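Local coordinates for protein carbonic anhydrase (Coccomyxa sp. PA, PDB 3UCJ) that probably catalyses the reversible hydration of carbon dioxide to hydrogencarbonate, using one zinc ion bound in each subunit, at residues S84-E87 against Y88-H92; L156-E159 against A160-N164; E197-K200 against P201-G204; E206-G209 against A210-A214. All coordinates share one frame; numbering follows the deposited sequence. Where two conformers were deposited one is given.

Contact 1. Residues S84-E87 against Y88-H92; sequences SCLE and YTVDH. With AZM (5-acetamido-1,3,4-thiadiazole-2-sulfonamide), chain I.
Ser84 to Glu87 and Tyr88 to His92 are successive turns of helix 80-92, tied by i to i+4 backbone bonds from Tyr88 N to Ser84 O, Thr89 N to Cys85 O, Val90 N to Leu86 O and Asp91 N to Glu87 O. Thr89 OG1 folds back onto the turn before it, 2.8 Å from Cys85 O and 3.1 Å from Leu86 O. Chi1 of 55° sets the hydroxyl between the backbone N and the carbonyl carbon, facing both acceptors. Leu86 CD1 and Val90 CG2 lie alongside each other at 4.1 Å, and both side chains pack on Ile170 of helix 169-176. On another face, a water gives one bond to Glu87 OE2 (3.0 Å) and one to Asp91 OD2 (2.7 Å), linking two carboxylates whose planes differ by only 21°. Glu87 also bonds Thr123 OG1 and Val122 N of the second subunit, while Asp91 OD1 forms a salt bridge with Arg177. An acetazolamide molecule lies over one face of the Tyr88 ring, its C2 3.2 Å above the plane and displaced toward the rim; Tyr88 OH is hydrogen-bonded to a glycerol. The two acidic ends stay 4.6 Å apart (Glu87 OE2 to Asp91 OD2), so the intervening water, the arginine and the donors of the second subunit probably make their like charges tolerable side by side.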
loop_
_atom_site.group_PDB
_atom_site.type_symbol
_atom_site.label_atom_id
_atom_site.label_comp_id
_atom_site.label_asym_id
_atom_site.label_seq_id
_atom_site.Cartn_x
_atom_site.Cartn_y
_atom_site.Cartn_z
ATOM N N SER A 84 2.972 10.870 -2.036
ATOM C CA SER A 84 3.886 11.376 -3.108
ATOM C C SER A 84 3.443 12.731 -3.667
ATOM O O SER A 84 4.243 13.634 -3.882
ATOM C CB SER A 84 3.962 10.346 -4.271
ATOM O OG SER A 84 4.815 9.404 -3.731
ATOM N N CYS A 85 2.146 12.936 -3.822
ATOM C CA CYS A 85 1.622 14.214 -4.246
ATOM C C CYS A 85 1.893 15.253 -3.164
ATOM O O CYS A 85 2.294 16.428 -3.511
ATOM C CB CYS A 85 0.092 14.168 -4.387
ATOM S SG CYS A 85 -0.454 13.235 -5.864
ATOM N N LEU A 86 1.681 14.880 -1.912
ATOM C CA LEU A 86 1.998 15.781 -0.785
ATOM C C LEU A 86 3.507 16.101 -0.763
ATOM O O LEU A 86 3.909 17.296 -0.633
ATOM C CB LEU A 86 1.579 15.155 0.552
ATOM C CG LEU A 86 1.401 15.933 1.842
ATOM C CD1 LEU A 86 0.533 17.255 1.644
ATOM C CD2 LEU A 86 0.794 14.959 2.876
ATOM N N GLU A 87 4.339 15.090 -0.807
ATOM C CA GLU A 87 5.807 15.302 -0.654
ATOM C C GLU A 87 6.352 16.134 -1.846
ATOM O O GLU A 87 7.067 17.162 -1.626
ATOM C CB GLU A 87 6.560 13.977 -0.663
ATOM C CG GLU A 87 8.051 14.170 -0.450
ATOM C CD GLU A 87 8.803 12.828 -0.428
ATOM O OE1 GLU A 87 9.100 12.378 -1.528
ATOM O OE2 GLU A 87 9.187 12.299 0.633
ATOM N N TYR A 88 5.987 15.792 -3.072
ATOM C CA TYR A 88 6.490 16.530 -4.237
ATOM C C TYR A 88 6.097 18.043 -4.212
ATOM O O TYR A 88 6.959 18.928 -4.454
ATOM C CB TYR A 88 6.119 15.869 -5.578
ATOM C CG TYR A 88 6.740 16.669 -6.716
ATOM C CD1 TYR A 88 8.129 16.679 -6.859
ATOM C CD2 TYR A 88 5.956 17.421 -7.558
ATOM C CE1 TYR A 88 8.760 17.454 -7.885
ATOM C CE2 TYR A 88 6.546 18.167 -8.616
ATOM C CZ TYR A 88 7.998 18.184 -8.716
ATOM O OH TYR A 88 8.548 18.953 -9.747
ATOM N N THR A 89 4.828 18.315 -3.891
ATOM C CA THR A 89 4.311 19.658 -3.884
ATOM C C THR A 89 4.909 20.470 -2.739
ATOM O O THR A 89 5.267 21.638 -2.988
ATOM C CB THR A 89 2.758 19.799 -3.799
ATOM O OG1 THR A 89 2.329 19.083 -2.644
ATOM C CG2 THR A 89 2.139 19.226 -5.122
ATOM N N VAL A 90 5.028 19.886 -1.547
ATOM C CA VAL A 90 5.461 20.666 -0.390
ATOM C C VAL A 90 6.995 20.876 -0.490
ATOM O O VAL A 90 7.513 21.999 -0.244
ATOM C CB VAL A 90 5.086 19.993 0.948
ATOM C CG1 VAL A 90 5.765 20.645 2.121
ATOM C CG2 VAL A 90 3.515 19.987 1.193
ATOM N N ASP A 91 7.710 19.810 -0.799
ATOM C CA ASP A 91 9.170 19.852 -0.697
ATOM C C ASP A 91 9.842 20.429 -1.940
ATOM O O ASP A 91 10.930 21.114 -1.833
ATOM C CB ASP A 91 9.742 18.489 -0.418
ATOM C CG ASP A 91 9.404 17.969 0.964
ATOM O OD1 ASP A 91 8.791 18.666 1.798
ATOM O OD2 ASP A 91 9.854 16.851 1.277
ATOM N N HIS A 92 9.292 20.191 -3.128
ATOM C CA HIS A 92 9.950 20.609 -4.339
ATOM C C HIS A 92 9.279 21.766 -4.983
ATOM O O HIS A 92 9.915 22.766 -5.345
ATOM C CB HIS A 92 10.014 19.461 -5.323
ATOM C CG HIS A 92 10.922 18.366 -4.903
ATOM N ND1 HIS A 92 12.227 18.278 -5.333
ATOM C CD2 HIS A 92 10.696 17.269 -4.150
ATOM C CE1 HIS A 92 12.778 17.176 -4.850
ATOM N NE2 HIS A 92 11.872 16.556 -4.117
HETATM C C1 AZM I . 6.156 15.715 -11.392
HETATM C C2 AZM I . 8.286 15.325 -10.307
HETATM C C3 AZM I . 9.461 13.747 -8.996
HETATM C C4 AZM I . 10.643 13.384 -8.143
HETATM N N1 AZM I . 4.577 15.923 -13.569
HETATM N N2 AZM I . 8.350 16.341 -11.142
HETATM N N3 AZM I . 7.056 16.654 -11.793
HETATM N N4 AZM I . 9.440 14.891 -9.696
HETATM O O1 AZM I . 4.015 17.056 -11.444
HETATM O O2 AZM I . 4.137 14.527 -11.412
HETATM O O3 AZM I . 8.521 12.950 -9.053
HETATM S S1 AZM I . 4.551 15.849 -12.003
HETATM S S2 AZM I . 6.764 14.579 -10.258
HETATM O O HOH W 1 11.614 14.141 -2.750
HETATM O O HOH W 2 9.966 14.501 2.526
#

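Contact 2. Residues L156-E159 against A160-N164; sequences LNVE and AQVFN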
loop_
_atom_site.group_PDB
_atom_site.type_symbol
_atom_site.label_atom_id
_atom_site.label_comp_id
_atom_site.label_asym_id
_atom_site.label_seq_id
_atom_site.Cartn_x
_atom_site.Cartn_y
_atom_site.Cartn_z
ATOM N N LEU A 156 -17.420 15.421 8.752
ATOM C CA LEU A 156 -16.501 14.836 9.712
ATOM C C LEU A 156 -15.286 14.293 8.972
ATOM O O LEU A 156 -14.167 14.356 9.512
ATOM C CB LEU A 156 -17.168 13.671 10.468
ATOM C CG LEU A 156 -18.155 14.218 11.567
ATOM C CD1 LEU A 156 -19.050 13.036 12.036
ATOM C CD2 LEU A 156 -17.423 14.959 12.666
ATOM N N ASN A 157 -15.554 13.754 7.795
ATOM C CA ASN A 157 -14.464 13.185 6.987
ATOM C C ASN A 157 -13.505 14.329 6.576
ATOM O O ASN A 157 -12.248 14.226 6.756
ATOM C CB ASN A 157 -15.002 12.440 5.794
ATOM C CG ASN A 157 -13.859 11.695 5.040
ATOM O OD1 ASN A 157 -13.062 10.981 5.668
ATOM N ND2 ASN A 157 -13.759 11.947 3.755
ATOM N N VAL A 158 -14.058 15.431 6.068
ATOM C CA VAL A 158 -13.172 16.612 5.810
ATOM C C VAL A 158 -12.310 16.941 7.034
ATOM O O VAL A 158 -11.059 17.127 6.939
ATOM C CB VAL A 158 -13.972 17.873 5.329
ATOM C CG1 VAL A 158 -13.004 19.098 5.186
ATOM C CG2 VAL A 158 -14.650 17.573 3.991
ATOM N N GLU A 159 -12.945 17.121 8.209
ATOM C CA GLU A 159 -12.154 17.469 9.365
ATOM C C GLU A 159 -11.058 16.477 9.655
ATOM O O GLU A 159 -9.946 16.861 10.051
ATOM C CB GLU A 159 -13.028 17.678 10.659
ATOM C CG GLU A 159 -12.051 18.162 11.773
ATOM C CD GLU A 159 -12.678 18.688 13.074
ATOM O OE1 GLU A 159 -13.944 18.688 13.166
ATOM O OE2 GLU A 159 -11.871 19.015 13.989
ATOM N N ALA A 160 -11.356 15.172 9.554
ATOM C CA ALA A 160 -10.347 14.184 9.876
ATOM C C ALA A 160 -9.217 14.263 8.837
ATOM O O ALA A 160 -8.064 14.056 9.211
ATOM C CB ALA A 160 -10.992 12.780 9.780
ATOM N N GLN A 161 -9.557 14.521 7.564
ATOM C CA GLN A 161 -8.523 14.479 6.515
ATOM C C GLN A 161 -7.687 15.753 6.646
ATOM O O GLN A 161 -6.469 15.719 6.427
ATOM C CB GLN A 161 -9.081 14.276 5.087
ATOM C CG GLN A 161 -9.936 12.984 4.957
ATOM C CD GLN A 161 -9.291 11.714 5.602
ATOM O OE1 GLN A 161 -8.052 11.512 5.514
ATOM N NE2 GLN A 161 -10.154 10.845 6.292
ATOM N N VAL A 162 -8.296 16.833 7.113
ATOM C CA VAL A 162 -7.467 18.027 7.437
ATOM C C VAL A 162 -6.510 17.731 8.523
ATOM O O VAL A 162 -5.281 18.097 8.427
ATOM C CB VAL A 162 -8.354 19.279 7.792
ATOM C CG1 VAL A 162 -7.499 20.378 8.490
ATOM C CG2 VAL A 162 -9.005 19.753 6.538
ATOM N N PHE A 163 -6.968 17.039 9.576
ATOM C CA PHE A 163 -6.032 16.660 10.640
ATOM C C PHE A 163 -4.911 15.756 10.099
ATOM O O PHE A 163 -3.685 15.916 10.431
ATOM C CB PHE A 163 -6.808 15.895 11.789
ATOM C CG PHE A 163 -5.929 15.512 12.949
ATOM C CD1 PHE A 163 -5.919 16.332 14.094
ATOM C CD2 PHE A 163 -5.180 14.327 12.959
ATOM C CE1 PHE A 163 -5.156 16.020 15.205
ATOM C CE2 PHE A 163 -4.343 13.974 14.105
ATOM C CZ PHE A 163 -4.324 14.847 15.228
ATOM N N ASN A 164 -5.304 14.804 9.246
ATOM C CA ASN A 164 -4.258 13.902 8.715
ATOM C C ASN A 164 -3.191 14.669 7.890
ATOM O O ASN A 164 -2.017 14.346 7.970
ATOM C CB ASN A 164 -4.907 12.812 7.824
ATOM C CG ASN A 164 -5.642 11.777 8.706
ATOM O OD1 ASN A 164 -5.347 11.713 9.891
ATOM N ND2 ASN A 164 -6.682 11.112 8.184
#
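Asn157 and Gln161 form an i to i+4 side-chain pair on helix 146-167, the long helix that packs against the central sheet of the subunit. Gln161 NE2 donates to Asn157 OD1 at 3.0 Å. The donor sits above the carbonyl plane of Asn157, 35° out of it, and the two amide planes are turned 50° from each other. With chi1 -57° and a bend at chi2, the Gln161 chain curls back along the helix, so that its CG lies 3.2 Å from Asn157 O. Its other amide atom, OE1, is gripped twice: by Asn164 ND2 at 3.0 Å, one turn further on, and by the backbone N of Val75. Asn157 ND2 in turn donates to the carbonyl of Gly72, a residue lining the acetazolamide pocket at the zinc. The three amides therefore run as a chain of bonds up one side of the helix, with the flips of Asn157 and Gln161 set by partners on both their nitrogen and their oxygen. A leucine in place of Gln161 would probably leave Asn157 OD1 and Val75 N each without this mate and set the Asn164 amide free to turn. On a different side Val158 CG1 and Val162 CG2 come to 4.3 Å, and both valines face strand 194-202. Behind the side chains run regular backbone bonds such as Val162 N to Val158 O, 2.8 Å. The amide chain is a local addition that ties the helix to Gly72 and Val75, whereas an apolar face set on a sheet, here by Val158 and Val162, is the usual layer packing of an alpha/beta fold.

Contact 3. Residues E197-K200 against P201-G204; sequences ELIK and PITG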
loop_
_atom_site.group_PDB
_atom_site.type_symbol
_atom_site.label_atom_id
_atom_site.label_comp_id
_atom_site.label_asym_id
_atom_site.label_seq_id
_atom_site.Cartn_x
_atom_site.Cartn_y
_atom_site.Cartn_z
ATOM N N GLU A 197 -16.398 27.002 3.140
ATOM C CA GLU A 197 -15.302 26.823 4.057
ATOM C C GLU A 197 -15.754 26.202 5.383
ATOM O O GLU A 197 -16.449 26.850 6.201
ATOM C CB GLU A 197 -14.529 28.140 4.254
ATOM C CG GLU A 197 -13.300 28.091 5.161
ATOM C CD GLU A 197 -12.620 29.457 5.281
ATOM O OE1 GLU A 197 -13.368 30.455 5.363
ATOM O OE2 GLU A 197 -11.374 29.579 5.266
ATOM N N LEU A 198 -15.345 24.952 5.627
ATOM C CA LEU A 198 -15.649 24.277 6.893
ATOM C C LEU A 198 -14.716 24.582 8.009
ATOM O O LEU A 198 -15.132 24.621 9.174
ATOM C CB LEU A 198 -15.609 22.758 6.694
ATOM C CG LEU A 198 -16.850 21.905 6.646
ATOM C CD1 LEU A 198 -18.243 22.626 6.300
ATOM C CD2 LEU A 198 -16.592 20.566 5.839
ATOM N N ILE A 199 -13.427 24.701 7.714
ATOM C CA ILE A 199 -12.479 25.017 8.735
ATOM C C ILE A 199 -11.609 26.175 8.242
ATOM O O ILE A 199 -11.160 26.156 7.091
ATOM C CB ILE A 199 -11.543 23.818 9.085
ATOM C CG1 ILE A 199 -12.347 22.511 9.320
ATOM C CG2 ILE A 199 -10.686 24.198 10.271
ATOM C CD1 ILE A 199 -11.416 21.315 9.456
ATOM N N LYS A 200 -11.333 27.153 9.136
ATOM C CA LYS A 200 -10.634 28.349 8.691
ATOM C C LYS A 200 -9.176 27.931 8.450
ATOM O O LYS A 200 -8.797 26.785 8.797
ATOM C CB LYS A 200 -10.753 29.479 9.742
ATOM C CG LYS A 200 -11.949 30.395 9.475
ATOM C CD LYS A 200 -13.201 29.831 10.107
ATOM C CE LYS A 200 -13.385 30.266 11.627
ATOM N NZ LYS A 200 -14.585 31.215 11.824
ATOM N N PRO A 201 -8.360 28.808 7.845
ATOM C CA PRO A 201 -7.001 28.391 7.513
ATOM C C PRO A 201 -6.195 27.968 8.731
ATOM O O PRO A 201 -6.319 28.605 9.814
ATOM C CB PRO A 201 -6.412 29.661 6.882
ATOM C CG PRO A 201 -7.592 30.334 6.240
ATOM C CD PRO A 201 -8.687 30.131 7.233
ATOM N N ILE A 202 -5.354 26.912 8.581
ATOM C CA ILE A 202 -4.469 26.415 9.609
ATOM C C ILE A 202 -3.085 26.605 9.062
ATOM O O ILE A 202 -2.747 26.008 8.008
ATOM C CB ILE A 202 -4.702 24.889 9.933
ATOM C CG1 ILE A 202 -6.094 24.721 10.585
ATOM C CG2 ILE A 202 -3.614 24.381 10.920
ATOM C CD1 ILE A 202 -6.730 23.375 10.573
ATOM N N THR A 203 -2.293 27.500 9.690
ATOM C CA THR A 203 -1.015 27.865 9.121
ATOM C C THR A 203 0.035 27.297 9.978
ATOM O O THR A 203 1.203 27.491 9.703
ATOM C CB THR A 203 -0.777 29.452 9.081
ATOM O OG1 THR A 203 -0.870 29.901 10.425
ATOM C CG2 THR A 203 -1.777 30.148 8.220
ATOM N N GLY A 204 -0.320 26.601 11.045
ATOM C CA GLY A 204 0.679 25.973 11.902
ATOM C C GLY A 204 0.040 25.406 13.145
ATOM O O GLY A 204 -1.189 25.381 13.233
#
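Glu197 OE2 comes to rest against the ring of Pro201, 3.4 Å from its CD and 4.0 Å from its CG, in a contact of van der Waals kind; no hydrogen bond joins residues 197-200 to 201-204. The Glu197 chain is extended, with CG anti to the backbone N (chi1 -178°), and this carries the carboxylate past the corner at 198 and 199 to cross the proline ring at about a right angle. Beside it the Lys200 to Pro201 link is tight: Lys200 CB is only 3.3 Å from Pro201 CD, the usual crowding of a residue that precedes a proline. Off the Glu197 side, Ile199 CG2 meets Ile202 CD1 at 4.1 Å. Both isoleucines pack against helices 146-167 and 205-211, while Ala7 and Leu9 of the second subunit pack on Pro201 and Glu197. A glycine in place of Pro201 would probably take away the methylenes under the Glu197 carboxylate and let the chain after Lys200 turn more freely. Backbone bonds of Leu198 and Ile199 to Gly185, and of Ile202 to Val183, keep the bent strand in its hairpin with strand 182-189. Between the two segments themselves the contact is one of shape: a ring without an N-H restricts the chain just beyond its corner, and the isoleucines pack.

Contact 4. Residues E206-G209 against A210-A214; sequences EDAG and ALLRA
Ala208 and Leu212 close the last turn of helix 205-211, where Leu212 N donates to Ala208 O at 2.9 Å (N-H...O 157°) and Leu211 N to Asp207 O at 2.8 Å, while the bond from Ala210 N to Glu206 O is weak. Leu212 is the first residue to leave helical geometry. Its side chain nevertheless folds back over the turn: CG is anti to the carbonyl carbon (chi1 -63°), which brings CD1 alongside Ala208 CB at 4.0 Å. Leu212 CB also presses on Ala208 O, 3.3 Å away. One residue earlier, Leu211 lays its CG against Asp207 O at 3.4 Å. Ala208 O is a busy acceptor at this end of the helix, since besides Leu212 N it has a weak bond from Leu211 N and a water at 2.9 Å. That water also reaches Ala214 O, at 2.7 Å, and a second one spans Gly209 O and Leu212 O; other acceptors nearby compete for both waters. At the start of the helix Asp207 OD1 is hydrogen-bonded to Thr203 OG1, tying it to the chain that leads in. Ala208 packs on Ile202, Leu211 on Ile199 and Lys200, and Leu212 fits between strand 194-202 and Glu159, Val162 and Phe163 of helix 146-167. Helix 205-211 thus lies over the edge strand of the subunit's sheet, next to the long helix.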
loop_
_atom_site.group_PDB
_atom_site.type_symbol
_atom_site.label_atom_id
_atom_site.label_comp_id
_atom_site.label_asym_id
_atom_site.label_seq_id
_atom_site.Cartn_x
_atom_site.Cartn_y
_atom_site.Cartn_z
ATOM N N GLU A 206 -0.126 26.440 16.257
ATOM C CA GLU A 206 -1.039 27.348 16.970
ATOM C C GLU A 206 -2.479 27.380 16.396
ATOM O O GLU A 206 -3.436 27.134 17.135
ATOM C CB GLU A 206 -0.395 28.768 17.163
ATOM C CG GLU A 206 -1.256 29.587 18.105
ATOM C CD GLU A 206 -0.670 30.968 18.226
ATOM O OE1 GLU A 206 0.490 31.051 18.709
ATOM O OE2 GLU A 206 -1.335 31.926 17.774
ATOM N N ASP A 207 -2.664 27.572 15.095
ATOM C CA ASP A 207 -4.013 27.554 14.537
ATOM C C ASP A 207 -4.704 26.186 14.684
ATOM O O ASP A 207 -5.920 26.101 14.799
ATOM C CB ASP A 207 -4.000 27.813 13.043
ATOM C CG ASP A 207 -3.587 29.222 12.686
ATOM O OD1 ASP A 207 -3.260 29.439 11.515
ATOM O OD2 ASP A 207 -3.623 30.098 13.580
ATOM N N ALA A 208 -3.927 25.120 14.551
ATOM C CA ALA A 208 -4.522 23.756 14.605
ATOM C C ALA A 208 -5.132 23.476 15.991
ATOM O O ALA A 208 -6.202 22.893 16.084
ATOM C CB ALA A 208 -3.468 22.746 14.243
ATOM N N GLY A 209 -4.428 23.886 17.061
ATOM C CA GLY A 209 -4.977 23.802 18.450
ATOM C C GLY A 209 -6.266 24.591 18.637
ATOM O O GLY A 209 -7.197 24.149 19.346
ATOM N N ALA A 210 -6.358 25.719 17.946
ATOM C CA ALA A 210 -7.575 26.528 17.965
ATOM C C ALA A 210 -8.694 25.975 17.116
ATOM O O ALA A 210 -9.834 26.147 17.497
ATOM C CB ALA A 210 -7.310 27.975 17.509
ATOM N N LEU A 211 -8.393 25.412 15.936
ATOM C CA LEU A 211 -9.431 25.092 14.962
ATOM C C LEU A 211 -9.797 23.628 14.786
ATOM O O LEU A 211 -10.863 23.335 14.205
ATOM C CB LEU A 211 -9.131 25.673 13.566
ATOM C CG LEU A 211 -8.876 27.189 13.497
ATOM C CD1 LEU A 211 -8.436 27.510 12.071
ATOM C CD2 LEU A 211 -10.145 27.944 13.878
ATOM N N LEU A 212 -8.936 22.715 15.224
ATOM C CA LEU A 212 -9.241 21.260 15.124
ATOM C C LEU A 212 -9.767 20.688 16.440
ATOM O O LEU A 212 -9.223 20.957 17.485
ATOM C CB LEU A 212 -7.969 20.477 14.664
ATOM C CG LEU A 212 -7.435 20.845 13.271
ATOM C CD1 LEU A 212 -6.138 20.059 12.998
ATOM C CD2 LEU A 212 -8.560 20.522 12.234
ATOM N N ARG A 213 -10.815 19.878 16.377
ATOM C CA ARG A 213 -11.381 19.201 17.553
ATOM C C ARG A 213 -10.353 18.280 18.173
ATOM O O ARG A 213 -10.042 18.373 19.361
ATOM C CB ARG A 213 -12.562 18.325 17.123
ATOM C CG ARG A 213 -13.977 18.961 17.107
ATOM C CD ARG A 213 -15.054 17.874 17.490
ATOM N NE ARG A 213 -14.805 17.288 18.841
ATOM C CZ ARG A 213 -15.720 17.148 19.823
ATOM N NH1 ARG A 213 -16.977 17.530 19.645
ATOM N NH2 ARG A 213 -15.383 16.623 21.000
ATOM N N ALA A 214 -9.813 17.358 17.356
ATOM C CA ALA A 214 -8.736 16.491 17.812
ATOM C C ALA A 214 -7.462 17.296 18.165
ATOM O O ALA A 214 -7.211 18.333 17.580
ATOM C CB ALA A 214 -8.429 15.413 16.755
HETATM O O HOH W 3 -5.738 20.585 17.697
HETATM O O HOH W 4 -7.788 21.230 20.147
#

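Contacts 2, 3 and 4 form one cluster. Val162 CG1 meets Ile202 CD1 at 3.7 Å between contacts 2 and 3, Ile202 CG2 meets Ala208 CB at 3.7 Å between contacts 3 and 4, and Glu159 OE2 probably accepts a hydrogen bond from Arg213 N at 2.7 Å between contacts 2 and 4. Contact 1 stands apart, its centre about 19 Å from that of contact 2. In contact 2 the Asn157 side chain lies about 8 Å from the zinc. The acetazolamide on Tyr88 occupies a second site, yet Thr123, whose copy in the second subunit meets contact 1, is one of the residues lining the zinc-site inhibitor pocket.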